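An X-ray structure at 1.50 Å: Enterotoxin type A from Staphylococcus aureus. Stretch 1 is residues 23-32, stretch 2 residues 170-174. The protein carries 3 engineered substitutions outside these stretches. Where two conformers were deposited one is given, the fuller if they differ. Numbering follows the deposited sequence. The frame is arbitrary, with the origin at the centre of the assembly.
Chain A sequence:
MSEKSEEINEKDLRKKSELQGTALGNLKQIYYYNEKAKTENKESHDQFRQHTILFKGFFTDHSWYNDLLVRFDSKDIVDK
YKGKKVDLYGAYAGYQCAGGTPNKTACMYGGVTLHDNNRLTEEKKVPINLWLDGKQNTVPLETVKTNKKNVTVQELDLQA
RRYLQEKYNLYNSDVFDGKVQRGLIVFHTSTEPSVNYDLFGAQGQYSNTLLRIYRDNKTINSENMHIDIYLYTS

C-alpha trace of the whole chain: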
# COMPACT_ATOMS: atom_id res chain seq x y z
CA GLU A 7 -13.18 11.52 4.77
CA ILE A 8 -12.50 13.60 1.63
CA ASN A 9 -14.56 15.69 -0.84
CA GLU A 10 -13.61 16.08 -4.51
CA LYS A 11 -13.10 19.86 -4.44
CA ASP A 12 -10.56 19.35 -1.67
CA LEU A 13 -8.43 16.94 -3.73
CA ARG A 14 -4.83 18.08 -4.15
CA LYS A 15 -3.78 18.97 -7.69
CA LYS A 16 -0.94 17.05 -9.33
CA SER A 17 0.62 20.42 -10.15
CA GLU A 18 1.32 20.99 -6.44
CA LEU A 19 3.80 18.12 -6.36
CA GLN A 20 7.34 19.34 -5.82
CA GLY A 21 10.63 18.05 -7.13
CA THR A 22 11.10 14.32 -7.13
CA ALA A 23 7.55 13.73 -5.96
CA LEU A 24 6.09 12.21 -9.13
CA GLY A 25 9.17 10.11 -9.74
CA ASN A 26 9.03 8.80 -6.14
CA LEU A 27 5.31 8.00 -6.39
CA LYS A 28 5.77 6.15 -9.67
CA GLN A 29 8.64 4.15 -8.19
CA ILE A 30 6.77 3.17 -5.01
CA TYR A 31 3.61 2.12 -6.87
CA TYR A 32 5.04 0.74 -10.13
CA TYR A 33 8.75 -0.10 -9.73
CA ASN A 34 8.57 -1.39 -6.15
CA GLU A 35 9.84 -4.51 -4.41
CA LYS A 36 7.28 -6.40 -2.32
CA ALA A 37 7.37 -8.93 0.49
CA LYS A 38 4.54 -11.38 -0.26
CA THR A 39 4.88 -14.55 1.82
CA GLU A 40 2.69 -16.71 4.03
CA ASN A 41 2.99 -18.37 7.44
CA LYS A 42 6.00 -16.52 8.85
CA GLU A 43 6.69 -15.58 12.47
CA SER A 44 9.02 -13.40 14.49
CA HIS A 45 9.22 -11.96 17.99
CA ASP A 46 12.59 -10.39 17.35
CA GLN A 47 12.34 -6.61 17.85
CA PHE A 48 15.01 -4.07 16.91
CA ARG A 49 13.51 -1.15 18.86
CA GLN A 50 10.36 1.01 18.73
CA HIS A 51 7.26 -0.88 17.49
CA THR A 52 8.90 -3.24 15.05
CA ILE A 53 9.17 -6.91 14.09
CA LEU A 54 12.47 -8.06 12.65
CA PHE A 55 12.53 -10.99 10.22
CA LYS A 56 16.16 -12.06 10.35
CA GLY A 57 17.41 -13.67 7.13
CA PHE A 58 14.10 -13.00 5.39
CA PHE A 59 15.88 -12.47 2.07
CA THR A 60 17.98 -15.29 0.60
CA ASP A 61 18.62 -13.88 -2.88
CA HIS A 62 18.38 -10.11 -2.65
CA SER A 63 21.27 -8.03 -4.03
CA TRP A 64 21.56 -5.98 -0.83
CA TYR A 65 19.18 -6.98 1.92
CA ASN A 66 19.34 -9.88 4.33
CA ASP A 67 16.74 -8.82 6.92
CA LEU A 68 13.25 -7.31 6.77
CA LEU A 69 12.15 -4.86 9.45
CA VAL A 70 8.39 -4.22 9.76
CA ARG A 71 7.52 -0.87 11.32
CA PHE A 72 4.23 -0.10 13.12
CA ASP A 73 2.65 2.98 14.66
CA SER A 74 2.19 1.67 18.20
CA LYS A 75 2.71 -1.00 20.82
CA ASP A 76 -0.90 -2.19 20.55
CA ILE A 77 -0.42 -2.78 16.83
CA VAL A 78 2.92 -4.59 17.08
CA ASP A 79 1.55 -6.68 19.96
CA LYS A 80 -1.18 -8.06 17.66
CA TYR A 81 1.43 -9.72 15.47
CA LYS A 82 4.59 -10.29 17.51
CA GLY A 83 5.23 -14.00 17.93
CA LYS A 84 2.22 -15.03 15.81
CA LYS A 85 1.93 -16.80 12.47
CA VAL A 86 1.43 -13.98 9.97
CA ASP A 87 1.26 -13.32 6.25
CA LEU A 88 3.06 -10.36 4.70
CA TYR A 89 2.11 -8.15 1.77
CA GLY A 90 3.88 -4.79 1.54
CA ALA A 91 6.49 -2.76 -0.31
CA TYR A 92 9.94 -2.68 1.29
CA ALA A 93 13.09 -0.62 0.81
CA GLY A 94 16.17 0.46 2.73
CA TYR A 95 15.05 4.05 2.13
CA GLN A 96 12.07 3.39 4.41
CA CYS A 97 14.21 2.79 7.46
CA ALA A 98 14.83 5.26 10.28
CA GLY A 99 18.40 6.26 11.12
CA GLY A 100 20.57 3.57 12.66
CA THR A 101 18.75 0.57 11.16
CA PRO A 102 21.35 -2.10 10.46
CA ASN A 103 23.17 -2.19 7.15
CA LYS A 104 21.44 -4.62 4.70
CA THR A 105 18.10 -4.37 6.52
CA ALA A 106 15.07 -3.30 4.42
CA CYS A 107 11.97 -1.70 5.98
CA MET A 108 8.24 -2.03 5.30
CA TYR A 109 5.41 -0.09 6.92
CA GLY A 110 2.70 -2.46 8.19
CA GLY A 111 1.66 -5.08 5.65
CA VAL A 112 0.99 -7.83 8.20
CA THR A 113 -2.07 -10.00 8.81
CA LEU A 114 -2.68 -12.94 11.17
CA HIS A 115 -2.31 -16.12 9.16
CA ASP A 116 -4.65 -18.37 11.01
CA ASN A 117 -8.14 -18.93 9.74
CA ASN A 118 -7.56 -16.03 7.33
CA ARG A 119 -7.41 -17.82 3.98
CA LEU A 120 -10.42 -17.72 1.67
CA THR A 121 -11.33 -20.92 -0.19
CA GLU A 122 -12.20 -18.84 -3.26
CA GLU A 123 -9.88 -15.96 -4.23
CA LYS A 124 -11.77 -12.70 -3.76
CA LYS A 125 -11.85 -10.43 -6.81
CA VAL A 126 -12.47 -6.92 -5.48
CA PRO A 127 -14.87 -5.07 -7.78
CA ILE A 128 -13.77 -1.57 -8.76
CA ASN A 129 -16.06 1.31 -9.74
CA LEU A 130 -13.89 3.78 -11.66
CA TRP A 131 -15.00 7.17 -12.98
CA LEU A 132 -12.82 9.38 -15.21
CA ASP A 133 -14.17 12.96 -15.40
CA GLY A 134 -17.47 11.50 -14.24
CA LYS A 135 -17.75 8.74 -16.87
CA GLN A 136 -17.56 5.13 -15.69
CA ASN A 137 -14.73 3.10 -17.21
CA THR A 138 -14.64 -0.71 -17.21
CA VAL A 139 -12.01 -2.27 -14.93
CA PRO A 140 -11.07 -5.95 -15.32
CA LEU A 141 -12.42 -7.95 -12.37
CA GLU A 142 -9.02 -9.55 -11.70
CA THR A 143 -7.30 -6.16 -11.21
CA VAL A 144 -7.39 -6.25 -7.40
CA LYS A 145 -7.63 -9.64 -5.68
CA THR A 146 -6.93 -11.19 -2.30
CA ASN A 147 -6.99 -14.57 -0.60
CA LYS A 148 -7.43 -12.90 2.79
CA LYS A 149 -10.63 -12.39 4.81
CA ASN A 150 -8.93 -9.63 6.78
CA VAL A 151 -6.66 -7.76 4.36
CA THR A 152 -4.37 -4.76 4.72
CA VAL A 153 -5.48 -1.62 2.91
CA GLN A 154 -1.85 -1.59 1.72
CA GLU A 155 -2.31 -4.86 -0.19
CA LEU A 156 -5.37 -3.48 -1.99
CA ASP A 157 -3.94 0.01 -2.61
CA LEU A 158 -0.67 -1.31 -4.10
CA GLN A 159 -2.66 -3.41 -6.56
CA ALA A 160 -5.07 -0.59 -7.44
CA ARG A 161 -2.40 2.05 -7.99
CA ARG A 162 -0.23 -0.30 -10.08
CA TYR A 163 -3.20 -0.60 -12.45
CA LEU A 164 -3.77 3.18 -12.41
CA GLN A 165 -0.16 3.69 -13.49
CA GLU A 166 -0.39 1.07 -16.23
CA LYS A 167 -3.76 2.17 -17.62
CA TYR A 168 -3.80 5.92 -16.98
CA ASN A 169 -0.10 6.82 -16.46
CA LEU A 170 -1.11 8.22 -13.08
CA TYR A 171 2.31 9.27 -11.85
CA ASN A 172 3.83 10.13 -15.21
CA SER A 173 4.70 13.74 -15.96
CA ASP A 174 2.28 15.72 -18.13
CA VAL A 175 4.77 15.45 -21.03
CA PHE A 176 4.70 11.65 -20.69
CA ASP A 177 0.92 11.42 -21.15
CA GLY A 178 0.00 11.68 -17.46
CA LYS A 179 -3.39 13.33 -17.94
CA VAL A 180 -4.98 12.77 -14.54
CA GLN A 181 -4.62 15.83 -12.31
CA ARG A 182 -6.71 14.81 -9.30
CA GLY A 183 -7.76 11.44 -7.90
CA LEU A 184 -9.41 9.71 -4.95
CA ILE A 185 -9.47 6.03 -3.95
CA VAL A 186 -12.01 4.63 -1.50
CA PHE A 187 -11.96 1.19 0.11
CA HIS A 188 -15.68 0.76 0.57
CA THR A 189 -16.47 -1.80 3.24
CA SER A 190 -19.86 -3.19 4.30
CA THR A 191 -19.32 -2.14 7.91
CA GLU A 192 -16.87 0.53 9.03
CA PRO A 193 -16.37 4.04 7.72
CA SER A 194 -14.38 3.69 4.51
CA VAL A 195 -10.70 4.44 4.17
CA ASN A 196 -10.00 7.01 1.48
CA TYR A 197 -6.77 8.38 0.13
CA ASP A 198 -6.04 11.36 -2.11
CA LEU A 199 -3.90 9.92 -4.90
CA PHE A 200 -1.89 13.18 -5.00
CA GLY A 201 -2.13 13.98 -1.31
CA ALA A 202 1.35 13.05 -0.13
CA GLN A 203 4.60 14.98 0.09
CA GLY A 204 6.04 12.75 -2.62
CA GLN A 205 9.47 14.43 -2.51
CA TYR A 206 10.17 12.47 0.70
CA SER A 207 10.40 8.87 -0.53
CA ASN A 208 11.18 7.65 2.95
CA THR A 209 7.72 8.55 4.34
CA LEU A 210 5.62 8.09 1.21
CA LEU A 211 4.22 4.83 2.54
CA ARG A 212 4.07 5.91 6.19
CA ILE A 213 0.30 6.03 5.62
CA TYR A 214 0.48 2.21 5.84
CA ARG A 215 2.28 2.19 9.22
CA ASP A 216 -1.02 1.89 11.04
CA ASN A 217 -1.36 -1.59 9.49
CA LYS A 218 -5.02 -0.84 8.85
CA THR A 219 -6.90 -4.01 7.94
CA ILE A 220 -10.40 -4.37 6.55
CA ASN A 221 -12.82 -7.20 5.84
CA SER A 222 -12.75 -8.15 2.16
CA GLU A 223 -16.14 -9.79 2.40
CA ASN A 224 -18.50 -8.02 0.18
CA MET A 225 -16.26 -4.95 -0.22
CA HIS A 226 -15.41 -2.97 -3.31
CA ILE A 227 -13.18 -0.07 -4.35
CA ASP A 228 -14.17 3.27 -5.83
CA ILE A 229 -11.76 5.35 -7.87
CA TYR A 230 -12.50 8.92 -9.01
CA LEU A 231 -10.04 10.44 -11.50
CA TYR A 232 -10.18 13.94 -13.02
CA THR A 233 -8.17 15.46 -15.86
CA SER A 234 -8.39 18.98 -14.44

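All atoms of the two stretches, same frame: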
# COMPACT_ATOMS: atom_id res chain seq x y z
N ALA A 23 8.78 14.30 -6.38
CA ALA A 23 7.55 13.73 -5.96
C ALA A 23 6.92 12.74 -6.91
O ALA A 23 6.61 11.61 -6.49
CB ALA A 23 6.53 14.80 -5.56
N LEU A 24 6.77 13.11 -8.18
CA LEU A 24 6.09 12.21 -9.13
C LEU A 24 6.92 10.98 -9.40
O LEU A 24 6.43 9.86 -9.48
CB LEU A 24 5.84 13.00 -10.42
CG LEU A 24 4.60 12.69 -11.23
CD1 LEU A 24 3.35 12.64 -10.38
CD2 LEU A 24 4.44 13.71 -12.37
N GLY A 25 8.23 11.20 -9.53
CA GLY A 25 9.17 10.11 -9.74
C GLY A 25 9.13 9.15 -8.53
O GLY A 25 9.21 7.94 -8.77
N ASN A 26 9.09 9.67 -7.32
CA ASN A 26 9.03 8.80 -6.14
C ASN A 26 7.72 8.02 -6.10
O ASN A 26 7.69 6.85 -5.75
CB ASN A 26 9.23 9.55 -4.85
CG ASN A 26 10.64 10.13 -4.70
OD1 ASN A 26 11.56 9.57 -5.33
ND2 ASN A 26 10.77 11.12 -3.87
N LEU A 27 6.60 8.71 -6.41
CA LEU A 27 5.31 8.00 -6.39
C LEU A 27 5.25 6.91 -7.42
O LEU A 27 4.74 5.81 -7.19
CB LEU A 27 4.17 9.03 -6.64
CG LEU A 27 3.75 9.81 -5.41
CD1 LEU A 27 3.08 11.13 -5.81
CD2 LEU A 27 2.85 8.98 -4.52
N LYS A 28 5.76 7.17 -8.65
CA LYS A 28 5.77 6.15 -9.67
C LYS A 28 6.63 4.95 -9.28
O LYS A 28 6.28 3.81 -9.46
CB LYS A 28 6.28 6.70 -11.02
CG LYS A 28 6.13 5.69 -12.14
CD LYS A 28 6.43 6.36 -13.49
CE LYS A 28 6.44 5.29 -14.58
NZ LYS A 28 6.86 5.88 -15.90
N GLN A 29 7.80 5.29 -8.63
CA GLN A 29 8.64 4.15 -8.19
C GLN A 29 7.94 3.31 -7.14
O GLN A 29 7.94 2.08 -7.25
CB GLN A 29 9.95 4.74 -7.59
CG GLN A 29 10.83 3.59 -7.03
CD GLN A 29 12.10 4.17 -6.42
OE1 GLN A 29 12.11 5.24 -5.87
NE2 GLN A 29 13.20 3.42 -6.57
N ILE A 30 7.33 3.94 -6.14
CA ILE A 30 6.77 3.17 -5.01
C ILE A 30 5.53 2.43 -5.38
O ILE A 30 5.21 1.38 -4.82
CB ILE A 30 6.62 4.04 -3.77
CG1 ILE A 30 6.61 3.24 -2.47
CG2 ILE A 30 5.34 4.88 -3.83
CD1 ILE A 30 7.01 1.82 -2.53
N TYR A 31 4.78 2.88 -6.44
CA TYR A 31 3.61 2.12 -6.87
C TYR A 31 3.76 1.37 -8.14
O TYR A 31 2.82 0.62 -8.54
CB TYR A 31 2.39 3.11 -6.99
CG TYR A 31 1.94 3.55 -5.62
CD1 TYR A 31 1.32 2.60 -4.78
CD2 TYR A 31 2.08 4.83 -5.13
CE1 TYR A 31 0.91 2.96 -3.51
CE2 TYR A 31 1.66 5.20 -3.89
CZ TYR A 31 1.08 4.25 -3.04
OH TYR A 31 0.63 4.59 -1.81
N TYR A 32 4.88 1.42 -8.86
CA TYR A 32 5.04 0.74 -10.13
C TYR A 32 6.40 0.08 -10.34
O TYR A 32 6.48 -0.87 -11.10
CB TYR A 32 4.76 1.76 -11.25
CG TYR A 32 4.60 1.20 -12.63
CD1 TYR A 32 3.52 0.39 -12.95
CD2 TYR A 32 5.50 1.56 -13.63
CE1 TYR A 32 3.36 -0.09 -14.25
CE2 TYR A 32 5.35 1.07 -14.92
CZ TYR A 32 4.30 0.24 -15.21
OH TYR A 32 4.16 -0.24 -16.50
N LEU A 170 -0.77 7.36 -14.19
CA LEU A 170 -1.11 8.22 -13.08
C LEU A 170 -0.01 9.12 -12.58
O LEU A 170 -0.18 10.31 -12.29
CB LEU A 170 -1.64 7.33 -11.92
CG LEU A 170 -2.09 8.05 -10.69
CD1 LEU A 170 -3.36 8.89 -10.93
CD2 LEU A 170 -2.36 7.06 -9.55
N TYR A 171 1.19 8.52 -12.40
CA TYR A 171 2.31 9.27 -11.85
C TYR A 171 3.35 9.61 -12.87
O TYR A 171 4.50 9.94 -12.53
CB TYR A 171 2.86 8.56 -10.61
CG TYR A 171 1.88 8.43 -9.46
CD1 TYR A 171 1.23 9.53 -8.93
CD2 TYR A 171 1.61 7.17 -8.92
CE1 TYR A 171 0.33 9.40 -7.87
CE2 TYR A 171 0.74 7.04 -7.85
CZ TYR A 171 0.11 8.15 -7.34
OH TYR A 171 -0.78 8.02 -6.29
N ASN A 172 2.96 9.60 -14.16
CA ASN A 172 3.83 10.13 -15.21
C ASN A 172 3.74 11.65 -15.22
O ASN A 172 2.74 12.23 -14.80
CB ASN A 172 3.41 9.63 -16.60
CG ASN A 172 4.02 8.30 -16.95
OD1 ASN A 172 4.54 7.61 -16.04
ND2 ASN A 172 3.97 7.90 -18.21
N SER A 173 4.77 12.28 -15.75
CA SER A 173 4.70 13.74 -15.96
C SER A 173 3.63 14.03 -17.03
O SER A 173 3.28 13.16 -17.81
CB SER A 173 6.06 14.25 -16.48
OG SER A 173 6.36 13.64 -17.72
N ASP A 174 3.21 15.28 -17.08
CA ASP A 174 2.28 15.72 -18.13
C ASP A 174 2.87 15.49 -19.51
O ASP A 174 2.18 14.92 -20.37
CB ASP A 174 1.86 17.16 -17.92
CG ASP A 174 1.08 17.49 -16.70
OD1 ASP A 174 0.51 16.60 -16.02
OD2 ASP A 174 0.97 18.70 -16.35

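One tyrosine, Tyr171, is the centre of this contact. From a segment with no regular helix or strand, it lays its ring against a helix whose touching residues are at least 140 positions away in sequence. It touches Leu24, Leu27, Lys28 and Tyr31, and it has the largest area covered of any residue here, 141 of the 379 Å² buried in total.

The helix is held by backbone hydrogen bonds from residue i+4 to residue i. Leu27 N donates to Ala23 O at 2.9 Å, and Lys28 N to Leu24 O at 2.9 Å. The nearest CA atoms across the stretches are Lys28 CA and Tyr171 CA, 5.1 Å apart.

Leu27 sits over one face of the Tyr171 ring. Its CB lies 3.7 Å from the ring centroid and 12° off the ring normal, a CH-pi contact. Leu24 meets the same ring at its edge, with Leu24 CD1 4.0 Å from Tyr171 CD1. Tyr31, one turn beyond Leu27, adds a contact between Tyr31 CD2 and Tyr171 CE2 at 3.8 Å. All three pack apolar carbon against the ring. The Tyr171 hydroxyl is hydrogen-bonded elsewhere in the structure.

Leu24 also reaches along the backbone of the second stretch. Its CG is 3.0 Å from Tyr171 O, a tight approach, and its CD2 is 3.3 Å from Asn172 O. Its CD2 also lies 3.6 Å from Ser173 CA. Leu24 was deposited in two conformers, and these distances belong to the one given.

The polar link is a single hydrogen bond. Lys28 extends with all four chi angles in t, and its NZ donates to Asn172 OD1 at 2.9 Å. The CA-to-CB bond of Asn172 points away from the helix, yet the end of its side chain comes nearer and meets the ammonium group. Near the start of this lysine chain, Lys28 CB packs 3.9 Å from Tyr171 CB.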